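Local coordinates for 2-dehydropantoate 2-reductase, putative (Enterococcus faecalis, PDB 2EW2), which probably catalyses the NADPH-dependent reduction of ketopantoate to pantoate, the second step from 3-methyl-2-oxobutanoate to pantoate in pantothenate biosynthesis, at residues 149-161 with 171-185. Sequence-based numbering, arbitrary orientation.
Sequences GEIELENIDPSGK and FQKAGLNPSYSSNVR
Lys-161 lays its CE methylene over one face of the Tyr-180 ring, a CH-pi contact with CE 3.8 Å from the ring centroid, while NZ makes an off-centre cation-pi contact. The bend at chi2 (68°) brings CD and CE to the ring, and that at chi4 (-73°) sets NZ off its centre; a water joins NZ to Tyr-180 OH. Glu-154 runs out extended, CG anti to N (chi1 -175°), to the start of helix 184-195. There OE1 accepts a nearly straight bond from Arg-185 N (3.1 Å), met close to the C-O axis; the carboxylate probably gains from the helix dipole. OE2 is held by two waters, one leading to Tyr-180 OH, the other to Arg-185 NH1; NH2 of that guanidinium is bound by Glu-236 O. Strands 151-155 and 178-180 pair in parallel: Ser-179 N bonds to Ile-151 O (2.9 Å), Leu-153 N to Ser-179 O, and Ser-181 N, just past the strand, to Leu-153 O. On the face carrying Ile-151 and Leu-153, Ile-151 CD1 reaches Phe-171 CE2 (4.0 Å) of the connecting helix 161-173. Strand 151-155, this helix and edge strand 178-180 form a beta-alpha-beta crossover at the end of the Rossmann-type domain's sheet.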
loop_
_atom_site.group_PDB
_atom_site.type_symbol
_atom_site.label_atom_id
_atom_site.label_comp_id
_atom_site.label_asym_id
_atom_site.label_seq_id
_atom_site.Cartn_x
_atom_site.Cartn_y
_atom_site.Cartn_z
ATOM N N GLY B 149 -32.360 -24.963 1.584
ATOM C CA GLY B 149 -31.699 -23.726 1.181
ATOM C C GLY B 149 -32.709 -22.737 0.647
ATOM O O GLY B 149 -33.926 -22.942 0.771
ATOM N N GLU B 150 -32.184 -21.665 0.058
ATOM C CA GLU B 150 -32.983 -20.602 -0.518
ATOM C C GLU B 150 -32.107 -19.839 -1.491
ATOM O O GLU B 150 -30.884 -20.004 -1.494
ATOM C CB GLU B 150 -33.541 -19.661 0.568
ATOM C CG GLU B 150 -32.485 -18.970 1.426
ATOM C CD GLU B 150 -33.071 -17.883 2.334
ATOM O OE1 GLU B 150 -34.028 -17.182 1.921
ATOM O OE2 GLU B 150 -32.566 -17.721 3.461
ATOM N N ILE B 151 -32.742 -19.023 -2.331
ATOM C CA ILE B 151 -32.020 -18.107 -3.198
ATOM C C ILE B 151 -32.682 -16.758 -3.038
ATOM O O ILE B 151 -33.902 -16.655 -3.161
ATOM C CB ILE B 151 -32.063 -18.558 -4.690
ATOM C CG1 ILE B 151 -31.472 -19.961 -4.854
ATOM C CG2 ILE B 151 -31.298 -17.560 -5.622
ATOM C CD1 ILE B 151 -31.458 -20.462 -6.279
ATOM N N GLU B 152 -31.889 -15.734 -2.732
ATOM C CA GLU B 152 -32.363 -14.363 -2.733
ATOM C C GLU B 152 -31.835 -13.714 -4.020
ATOM O O GLU B 152 -30.697 -13.979 -4.410
ATOM C CB GLU B 152 -31.854 -13.611 -1.493
ATOM C CG GLU B 152 -32.331 -14.204 -0.150
ATOM C CD GLU B 152 -31.893 -13.371 1.057
ATOM O OE1 GLU B 152 -30.770 -12.805 1.036
ATOM O OE2 GLU B 152 -32.691 -13.257 2.021
ATOM N N LEU B 153 -32.665 -12.923 -4.701
ATOM C CA LEU B 153 -32.224 -12.272 -5.936
ATOM C C LEU B 153 -32.775 -10.861 -6.062
ATOM O O LEU B 153 -33.744 -10.487 -5.385
ATOM C CB LEU B 153 -32.542 -13.118 -7.182
ATOM C CG LEU B 153 -34.013 -13.369 -7.544
ATOM C CD1 LEU B 153 -34.585 -12.245 -8.438
ATOM C CD2 LEU B 153 -34.131 -14.704 -8.242
ATOM N N GLU B 154 -32.132 -10.074 -6.918
ATOM C CA GLU B 154 -32.473 -8.672 -7.093
ATOM C C GLU B 154 -32.048 -8.270 -8.499
ATOM O O GLU B 154 -30.980 -8.648 -8.936
ATOM C CB GLU B 154 -31.719 -7.812 -6.052
ATOM C CG GLU B 154 -32.126 -6.361 -6.092
ATOM C CD GLU B 154 -31.454 -5.462 -5.062
ATOM O OE1 GLU B 154 -30.527 -5.880 -4.319
ATOM O OE2 GLU B 154 -31.884 -4.286 -5.006
ATOM N N ASN B 155 -32.903 -7.536 -9.211
ATOM C CA ASN B 155 -32.515 -6.867 -10.465
ATOM C C ASN B 155 -31.592 -5.706 -10.149
ATOM O O ASN B 155 -31.817 -4.978 -9.180
ATOM C CB ASN B 155 -33.737 -6.318 -11.217
ATOM C CG ASN B 155 -34.639 -5.478 -10.328
ATOM O OD1 ASN B 155 -34.878 -4.296 -10.589
ATOM N ND2 ASN B 155 -35.137 -6.088 -9.262
ATOM N N ILE B 156 -30.564 -5.531 -10.967
ATOM C CA ILE B 156 -29.647 -4.421 -10.786
ATOM C C ILE B 156 -30.224 -3.128 -11.341
ATOM O O ILE B 156 -30.021 -2.064 -10.759
ATOM C CB ILE B 156 -28.274 -4.721 -11.435
ATOM C CG1 ILE B 156 -27.630 -5.912 -10.708
ATOM C CG2 ILE B 156 -27.382 -3.447 -11.431
ATOM C CD1 ILE B 156 -26.246 -6.289 -11.223
ATOM N N ASP B 157 -30.936 -3.234 -12.463
ATOM C CA ASP B 157 -31.526 -2.091 -13.167
ATOM C C ASP B 157 -33.035 -2.048 -12.875
ATOM O O ASP B 157 -33.678 -3.089 -12.878
ATOM C CB ASP B 157 -31.290 -2.267 -14.673
ATOM C CG ASP B 157 -31.715 -1.061 -15.479
ATOM O OD1 ASP B 157 -32.936 -0.913 -15.728
ATOM O OD2 ASP B 157 -30.829 -0.271 -15.883
ATOM N N PRO B 158 -33.603 -0.852 -12.637
ATOM C CA PRO B 158 -35.031 -0.812 -12.256
ATOM C C PRO B 158 -35.991 -1.421 -13.280
ATOM O O PRO B 158 -37.065 -1.894 -12.894
ATOM C CB PRO B 158 -35.301 0.686 -12.045
ATOM C CG PRO B 158 -34.231 1.379 -12.813
ATOM C CD PRO B 158 -33.021 0.506 -12.667
ATOM N N SER B 159 -35.596 -1.443 -14.554
ATOM C CA SER B 159 -36.382 -2.088 -15.628
ATOM C C SER B 159 -36.442 -3.599 -15.546
ATOM O O SER B 159 -37.311 -4.222 -16.184
ATOM C CB SER B 159 -35.802 -1.742 -17.005
ATOM O OG SER B 159 -36.138 -0.400 -17.328
ATOM N N GLY B 160 -35.498 -4.195 -14.813
ATOM C CA GLY B 160 -35.470 -5.659 -14.670
ATOM C C GLY B 160 -36.406 -6.237 -13.617
ATOM O O GLY B 160 -36.415 -7.443 -13.395
ATOM N N LYS B 161 -37.201 -5.391 -12.970
ATOM C CA LYS B 161 -38.001 -5.830 -11.812
ATOM C C LYS B 161 -39.061 -6.864 -12.156
ATOM O O LYS B 161 -39.200 -7.863 -11.436
ATOM C CB LYS B 161 -38.653 -4.651 -11.109
ATOM C CG LYS B 161 -39.656 -5.045 -9.992
ATOM C CD LYS B 161 -38.947 -5.681 -8.804
ATOM C CE LYS B 161 -39.890 -5.956 -7.638
ATOM N NZ LYS B 161 -40.270 -4.684 -6.948
ATOM N N PHE B 171 -38.628 -20.229 -10.038
ATOM C CA PHE B 171 -37.833 -20.877 -8.991
ATOM C C PHE B 171 -38.703 -21.435 -7.870
ATOM O O PHE B 171 -38.346 -22.432 -7.238
ATOM C CB PHE B 171 -36.845 -19.869 -8.387
ATOM C CG PHE B 171 -35.608 -19.644 -9.220
ATOM C CD1 PHE B 171 -35.590 -19.948 -10.579
ATOM C CD2 PHE B 171 -34.468 -19.091 -8.645
ATOM C CE1 PHE B 171 -34.437 -19.737 -11.359
ATOM C CE2 PHE B 171 -33.324 -18.864 -9.409
ATOM C CZ PHE B 171 -33.314 -19.193 -10.769
ATOM N N GLN B 172 -39.827 -20.773 -7.604
ATOM C CA GLN B 172 -40.730 -21.209 -6.534
ATOM C C GLN B 172 -41.327 -22.575 -6.856
ATOM O O GLN B 172 -41.345 -23.486 -6.018
ATOM C CB GLN B 172 -41.851 -20.189 -6.326
ATOM C CG GLN B 172 -42.918 -20.648 -5.323
ATOM C CD GLN B 172 -42.341 -20.779 -3.943
ATOM O OE1 GLN B 172 -41.520 -19.956 -3.527
ATOM N NE2 GLN B 172 -42.753 -21.822 -3.216
ATOM N N LYS B 173 -41.799 -22.704 -8.089
ATOM C CA LYS B 173 -42.401 -23.928 -8.554
ATOM C C LYS B 173 -41.391 -25.074 -8.633
ATOM O O LYS B 173 -41.759 -26.231 -8.461
ATOM C CB LYS B 173 -43.103 -23.675 -9.882
ATOM C CG LYS B 173 -44.370 -22.858 -9.691
ATOM C CD LYS B 173 -44.885 -22.279 -10.985
ATOM C CE LYS B 173 -45.963 -21.257 -10.695
ATOM N NZ LYS B 173 -46.115 -20.296 -11.826
ATOM N N ALA B 174 -40.114 -24.735 -8.825
ATOM C CA ALA B 174 -39.033 -25.711 -8.873
ATOM C C ALA B 174 -38.508 -26.106 -7.494
ATOM O O ALA B 174 -37.591 -26.919 -7.405
ATOM C CB ALA B 174 -37.886 -25.184 -9.745
ATOM N N GLY B 175 -39.072 -25.528 -6.437
ATOM C CA GLY B 175 -38.698 -25.864 -5.056
ATOM C C GLY B 175 -37.413 -25.211 -4.563
ATOM O O GLY B 175 -36.831 -25.629 -3.560
ATOM N N LEU B 176 -36.968 -24.161 -5.253
ATOM C CA LEU B 176 -35.688 -23.544 -4.921
ATOM C C LEU B 176 -35.768 -22.554 -3.769
ATOM O O LEU B 176 -34.747 -21.998 -3.371
ATOM C CB LEU B 176 -35.067 -22.911 -6.167
ATOM C CG LEU B 176 -34.403 -23.866 -7.164
ATOM C CD1 LEU B 176 -34.226 -23.211 -8.504
ATOM C CD2 LEU B 176 -33.049 -24.299 -6.612
ATOM N N ASN B 177 -36.967 -22.358 -3.209
ATOM C CA ASN B 177 -37.202 -21.392 -2.109
ATOM C C ASN B 177 -36.663 -19.965 -2.378
ATOM O O ASN B 177 -35.934 -19.394 -1.555
ATOM C CB ASN B 177 -36.695 -21.919 -0.752
ATOM C CG ASN B 177 -37.502 -23.115 -0.228
ATOM O OD1 ASN B 177 -38.732 -23.182 -0.366
ATOM N ND2 ASN B 177 -36.804 -24.064 0.370
ATOM N N PRO B 178 -37.068 -19.364 -3.512
ATOM C CA PRO B 178 -36.593 -18.028 -3.867
ATOM C C PRO B 178 -37.294 -16.930 -3.090
ATOM O O PRO B 178 -38.413 -17.128 -2.608
ATOM C CB PRO B 178 -37.000 -17.917 -5.328
ATOM C CG PRO B 178 -38.283 -18.661 -5.378
ATOM C CD PRO B 178 -38.012 -19.880 -4.524
ATOM N N SER B 179 -36.645 -15.776 -2.979
ATOM C CA SER B 179 -37.322 -14.576 -2.569
ATOM C C SER B 179 -36.699 -13.381 -3.282
ATOM O O SER B 179 -35.510 -13.386 -3.596
ATOM C CB SER B 179 -37.252 -14.385 -1.051
ATOM O OG SER B 179 -35.961 -14.004 -0.638
ATOM N N TYR B 180 -37.507 -12.363 -3.539
ATOM C CA TYR B 180 -36.986 -11.112 -4.058
ATOM C C TYR B 180 -36.447 -10.368 -2.856
ATOM O O TYR B 180 -37.122 -10.301 -1.820
ATOM C CB TYR B 180 -38.096 -10.289 -4.723
ATOM C CG TYR B 180 -37.569 -9.005 -5.313
ATOM C CD1 TYR B 180 -37.021 -8.988 -6.597
ATOM C CD2 TYR B 180 -37.579 -7.810 -4.571
ATOM C CE1 TYR B 180 -36.498 -7.812 -7.142
ATOM C CE2 TYR B 180 -37.058 -6.620 -5.110
ATOM C CZ TYR B 180 -36.522 -6.643 -6.398
ATOM O OH TYR B 180 -36.019 -5.487 -6.953
ATOM N N SER B 181 -35.236 -9.832 -2.962
ATOM C CA SER B 181 -34.677 -9.061 -1.860
ATOM C C SER B 181 -34.004 -7.798 -2.362
ATOM O O SER B 181 -33.104 -7.849 -3.215
ATOM C CB SER B 181 -33.682 -9.895 -1.038
ATOM O OG SER B 181 -32.990 -9.076 -0.080
ATOM N N SER B 182 -34.414 -6.667 -1.809
ATOM C CA SER B 182 -33.761 -5.403 -2.102
ATOM C C SER B 182 -32.492 -5.167 -1.243
ATOM O O SER B 182 -31.992 -4.029 -1.155
ATOM C CB SER B 182 -34.750 -4.257 -1.913
ATOM O OG SER B 182 -35.144 -4.210 -0.550
ATOM N N ASN B 183 -31.973 -6.214 -0.601
ATOM C CA ASN B 183 -30.731 -6.075 0.158
ATOM C C ASN B 183 -29.577 -6.865 -0.448
ATOM O O ASN B 183 -28.476 -6.836 0.088
ATOM C CB ASN B 183 -30.906 -6.435 1.652
ATOM C CG ASN B 183 -29.763 -5.876 2.536
ATOM O OD1 ASN B 183 -29.441 -4.685 2.474
ATOM N ND2 ASN B 183 -29.156 -6.740 3.349
ATOM N N VAL B 184 -29.824 -7.559 -1.564
ATOM C CA VAL B 184 -28.807 -8.437 -2.169
ATOM C C VAL B 184 -27.533 -7.667 -2.570
ATOM O O VAL B 184 -26.420 -8.040 -2.189
ATOM C CB VAL B 184 -29.361 -9.223 -3.379
ATOM C CG1 VAL B 184 -28.250 -10.082 -4.011
ATOM C CG2 VAL B 184 -30.508 -10.093 -2.944
ATOM N N ARG B 185 -27.708 -6.603 -3.339
ATOM C CA ARG B 185 -26.589 -5.774 -3.799
ATOM C C ARG B 185 -25.855 -5.164 -2.608
ATOM O O ARG B 185 -24.642 -5.200 -2.570
ATOM C CB ARG B 185 -27.082 -4.703 -4.783
ATOM C CG ARG B 185 -27.607 -5.330 -6.095
ATOM C CD ARG B 185 -28.226 -4.320 -7.055
ATOM N NE ARG B 185 -27.268 -3.273 -7.379
ATOM C CZ ARG B 185 -27.531 -1.973 -7.306
ATOM N NH1 ARG B 185 -28.758 -1.565 -7.005
ATOM N NH2 ARG B 185 -26.579 -1.084 -7.586
HETATM O O HOH W 1 -36.047 -17.314 0.036
HETATM O O HOH W 2 -29.934 -10.215 0.993
HETATM O O HOH W 3 -29.411 -3.922 -2.234
HETATM O O HOH W 4 -31.406 -2.986 -7.350
HETATM O O HOH W 5 -34.441 -3.872 -5.409
HETATM O O HOH W 6 -38.125 -3.017 -6.429
#